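Local coordinates for DUF5642 domain-containing protein (Mycobacterium smegmatis, PDB 4TMD) that is of unknown function but belongs to the DUF5642 family of the Mog1p/PsbP clan and is probably an exported, membrane-anchored lipoprotein, at residues Arg144-Val152 / Val160-Val168. Numbering follows the deposited sequence.
Sequences RTGELYNYV and VIVTANPLV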
loop_
_atom_site.group_PDB
_atom_site.type_symbol
_atom_site.label_atom_id
_atom_site.label_comp_id
_atom_site.label_asym_id
_atom_site.label_seq_id
_atom_site.Cartn_x
_atom_site.Cartn_y
_atom_site.Cartn_z
ATOM N N ARG A 144 -3.599 15.205 14.906
ATOM C CA ARG A 144 -3.511 13.818 15.338
ATOM C C ARG A 144 -3.800 12.854 14.181
ATOM O O ARG A 144 -3.327 11.708 14.178
ATOM C CB ARG A 144 -4.467 13.571 16.496
ATOM N N THR A 145 -4.557 13.337 13.196
ATOM C CA THR A 145 -5.003 12.519 12.068
ATOM C C THR A 145 -3.882 12.175 11.082
ATOM O O THR A 145 -3.109 13.035 10.677
ATOM C CB THR A 145 -6.142 13.224 11.341
ATOM N N GLY A 146 -3.809 10.902 10.703
ATOM C CA GLY A 146 -2.862 10.422 9.713
ATOM C C GLY A 146 -3.600 9.610 8.656
ATOM O O GLY A 146 -4.363 8.692 8.975
ATOM N N GLU A 147 -3.374 9.943 7.391
ATOM C CA GLU A 147 -4.189 9.407 6.309
ATOM C C GLU A 147 -3.337 8.769 5.209
ATOM O O GLU A 147 -2.262 9.273 4.897
ATOM C CB GLU A 147 -5.050 10.536 5.739
ATOM C CG GLU A 147 -5.902 10.175 4.560
ATOM C CD GLU A 147 -6.796 11.327 4.140
ATOM O OE1 GLU A 147 -7.667 11.130 3.277
ATOM O OE2 GLU A 147 -6.629 12.436 4.682
ATOM N N LEU A 148 -3.807 7.656 4.638
ATOM C CA LEU A 148 -3.148 7.099 3.450
ATOM C C LEU A 148 -4.089 6.292 2.565
ATOM O O LEU A 148 -5.165 5.856 2.995
ATOM C CB LEU A 148 -1.940 6.235 3.852
ATOM C CG LEU A 148 -2.075 4.931 4.645
ATOM C CD1 LEU A 148 -2.489 3.772 3.761
ATOM C CD2 LEU A 148 -0.774 4.595 5.357
ATOM N N TYR A 149 -3.669 6.122 1.315
ATOM C CA TYR A 149 -4.297 5.209 0.384
ATOM C C TYR A 149 -3.316 4.085 0.073
ATOM O O TYR A 149 -2.107 4.318 -0.032
ATOM C CB TYR A 149 -4.722 5.932 -0.886
ATOM C CG TYR A 149 -5.883 6.866 -0.685
ATOM C CD1 TYR A 149 -7.170 6.476 -1.022
ATOM C CD2 TYR A 149 -5.703 8.147 -0.153
ATOM C CE1 TYR A 149 -8.240 7.328 -0.851
ATOM C CE2 TYR A 149 -6.787 9.011 0.021
ATOM C CZ TYR A 149 -8.046 8.588 -0.328
ATOM O OH TYR A 149 -9.135 9.422 -0.173
ATOM N N ASN A 150 -3.849 2.868 -0.022
ATOM C CA ASN A 150 -3.087 1.655 -0.297
ATOM C C ASN A 150 -3.683 0.981 -1.514
ATOM O O ASN A 150 -4.893 0.776 -1.556
ATOM C CB ASN A 150 -3.167 0.667 0.871
ATOM C CG ASN A 150 -1.967 0.708 1.761
ATOM O OD1 ASN A 150 -0.835 0.846 1.298
ATOM N ND2 ASN A 150 -2.198 0.572 3.060
ATOM N N TYR A 151 -2.859 0.600 -2.478
ATOM C CA TYR A 151 -3.364 -0.172 -3.609
ATOM C C TYR A 151 -2.467 -1.375 -3.744
ATOM O O TYR A 151 -1.246 -1.257 -3.764
ATOM C CB TYR A 151 -3.403 0.648 -4.900
ATOM C CG TYR A 151 -4.279 1.865 -4.750
ATOM C CD1 TYR A 151 -5.632 1.804 -5.054
ATOM C CD2 TYR A 151 -3.764 3.067 -4.264
ATOM C CE1 TYR A 151 -6.452 2.909 -4.886
ATOM C CE2 TYR A 151 -4.583 4.184 -4.099
ATOM C CZ TYR A 151 -5.917 4.097 -4.414
ATOM O OH TYR A 151 -6.737 5.196 -4.251
ATOM N N VAL A 152 -3.093 -2.538 -3.812
ATOM C CA VAL A 152 -2.387 -3.797 -3.831
ATOM C C VAL A 152 -2.726 -4.565 -5.098
ATOM O O VAL A 152 -3.906 -4.701 -5.425
ATOM C CB VAL A 152 -2.783 -4.648 -2.606
ATOM C CG1 VAL A 152 -2.199 -6.071 -2.721
ATOM C CG2 VAL A 152 -2.340 -3.977 -1.332
ATOM N N VAL A 160 2.426 -6.190 -5.655
ATOM C CA VAL A 160 2.883 -4.821 -5.828
ATOM C C VAL A 160 2.005 -3.937 -4.975
ATOM O O VAL A 160 0.784 -4.066 -4.999
ATOM C CB VAL A 160 2.830 -4.365 -7.304
ATOM C CG1 VAL A 160 3.137 -2.871 -7.411
ATOM C CG2 VAL A 160 3.803 -5.190 -8.157
ATOM N N ILE A 161 2.626 -3.065 -4.193
ATOM C CA ILE A 161 1.882 -2.204 -3.295
ATOM C C ILE A 161 2.234 -0.739 -3.519
ATOM O O ILE A 161 3.400 -0.349 -3.411
ATOM C CB ILE A 161 2.152 -2.542 -1.819
ATOM C CG1 ILE A 161 1.981 -4.042 -1.565
ATOM C CG2 ILE A 161 1.234 -1.721 -0.926
ATOM C CD1 ILE A 161 2.161 -4.402 -0.120
ATOM N N VAL A 162 1.226 0.061 -3.840
ATOM C CA VAL A 162 1.415 1.501 -3.924
ATOM C C VAL A 162 0.768 2.119 -2.693
ATOM O O VAL A 162 -0.401 1.857 -2.386
ATOM C CB VAL A 162 0.823 2.097 -5.231
ATOM C CG1 VAL A 162 0.898 3.649 -5.221
ATOM C CG2 VAL A 162 1.565 1.523 -6.450
ATOM N N THR A 163 1.548 2.910 -1.967
ATOM C CA THR A 163 1.033 3.656 -0.824
ATOM C C THR A 163 1.160 5.145 -1.110
ATOM O O THR A 163 2.232 5.612 -1.500
ATOM C CB THR A 163 1.785 3.307 0.469
ATOM O OG1 THR A 163 1.709 1.890 0.694
ATOM C CG2 THR A 163 1.158 4.042 1.651
ATOM N N ALA A 164 0.065 5.880 -0.953
ATOM C CA ALA A 164 0.070 7.326 -1.177
ATOM C C ALA A 164 -0.446 8.039 0.065
ATOM O O ALA A 164 -1.495 7.672 0.583
ATOM C CB ALA A 164 -0.780 7.687 -2.375
ATOM N N ASN A 165 0.276 9.053 0.537
ATOM C CA ASN A 165 -0.148 9.793 1.734
ATOM C C ASN A 165 0.188 11.285 1.606
ATOM O O ASN A 165 1.136 11.641 0.914
ATOM C CB ASN A 165 0.511 9.196 2.982
ATOM C CG ASN A 165 2.002 9.447 3.023
ATOM O OD1 ASN A 165 2.787 8.657 2.523
ATOM N ND2 ASN A 165 2.398 10.568 3.598
ATOM N N PRO A 166 -0.595 12.160 2.265
ATOM C CA PRO A 166 -0.226 13.583 2.289
ATOM C C PRO A 166 1.106 13.766 3.010
ATOM O O PRO A 166 1.336 13.077 4.010
ATOM C CB PRO A 166 -1.360 14.246 3.090
ATOM C CG PRO A 166 -2.409 13.196 3.290
ATOM C CD PRO A 166 -1.714 11.866 3.175
ATOM N N LEU A 167 1.974 14.641 2.513
ATOM C CA LEU A 167 3.127 15.051 3.301
ATOM C C LEU A 167 2.588 15.910 4.445
ATOM O O LEU A 167 1.849 16.870 4.215
ATOM C CB LEU A 167 4.133 15.843 2.477
ATOM C CG LEU A 167 4.890 15.139 1.354
ATOM C CD1 LEU A 167 5.686 16.150 0.531
ATOM C CD2 LEU A 167 5.817 14.068 1.916
ATOM N N VAL A 168 2.914 15.533 5.671
ATOM C CA VAL A 168 2.566 16.333 6.835
ATOM C C VAL A 168 3.841 16.975 7.333
ATOM O O VAL A 168 4.679 16.327 7.968
ATOM C CB VAL A 168 1.908 15.490 7.942
ATOM C CG1 VAL A 168 1.675 16.347 9.190
ATOM C CG2 VAL A 168 0.596 14.886 7.439
#
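N150 and T163 sit directly across from each other in a non-hydrogen-bonded pair, and their side chains run side by side off the same face of the sheet. The T163 hydroxyl gives its proton to the N150 amide oxygen, OG1 to OD1 2.8 Å, arriving close to the C=O axis (162°). T163 can do this because OG1 lies anti to its own carbonyl carbon (chi1 -56°), which puts CG2 anti to the backbone N, 3.7 Å from Y149 O. Along the same face L148 CD2 reaches T163 CG2 at 4.2 Å, and beyond the polar pair V152 packs against I161, methyl CG2 to methyl CG2.

Two hydrogen-bonded pairs carry the backbone, Y149 with A164 and Y151 with V162, each linked by N-H...O bonds in both directions. These are the two arms of a beta hairpin, strands 145-155 and 158-166, in the middle of the antiparallel sheet; strand 127-137 flanks the first arm and strand 79-88 the second. On the opposite face Y149 and Y151 stand over the sheet beside A164 and V162, with A164 O near the plane of the Y149 ring, at its edge. At this end the ladder stops with Y149 and A164; further on P166, which has no N-H to offer, sets its ring CD 3.2 Å from E147 O, and there the N165 amide reaches forward to the next residue, ND2 donating to P166 O at 2.8 Å from above the carbonyl plane.

Further out, Y151 packs on A182 and R183 of helix 179-194, and both tyrosines touch T179. H132 stacks on the Y149 ring while its NE2 hydrogen-bonds E147 OE1.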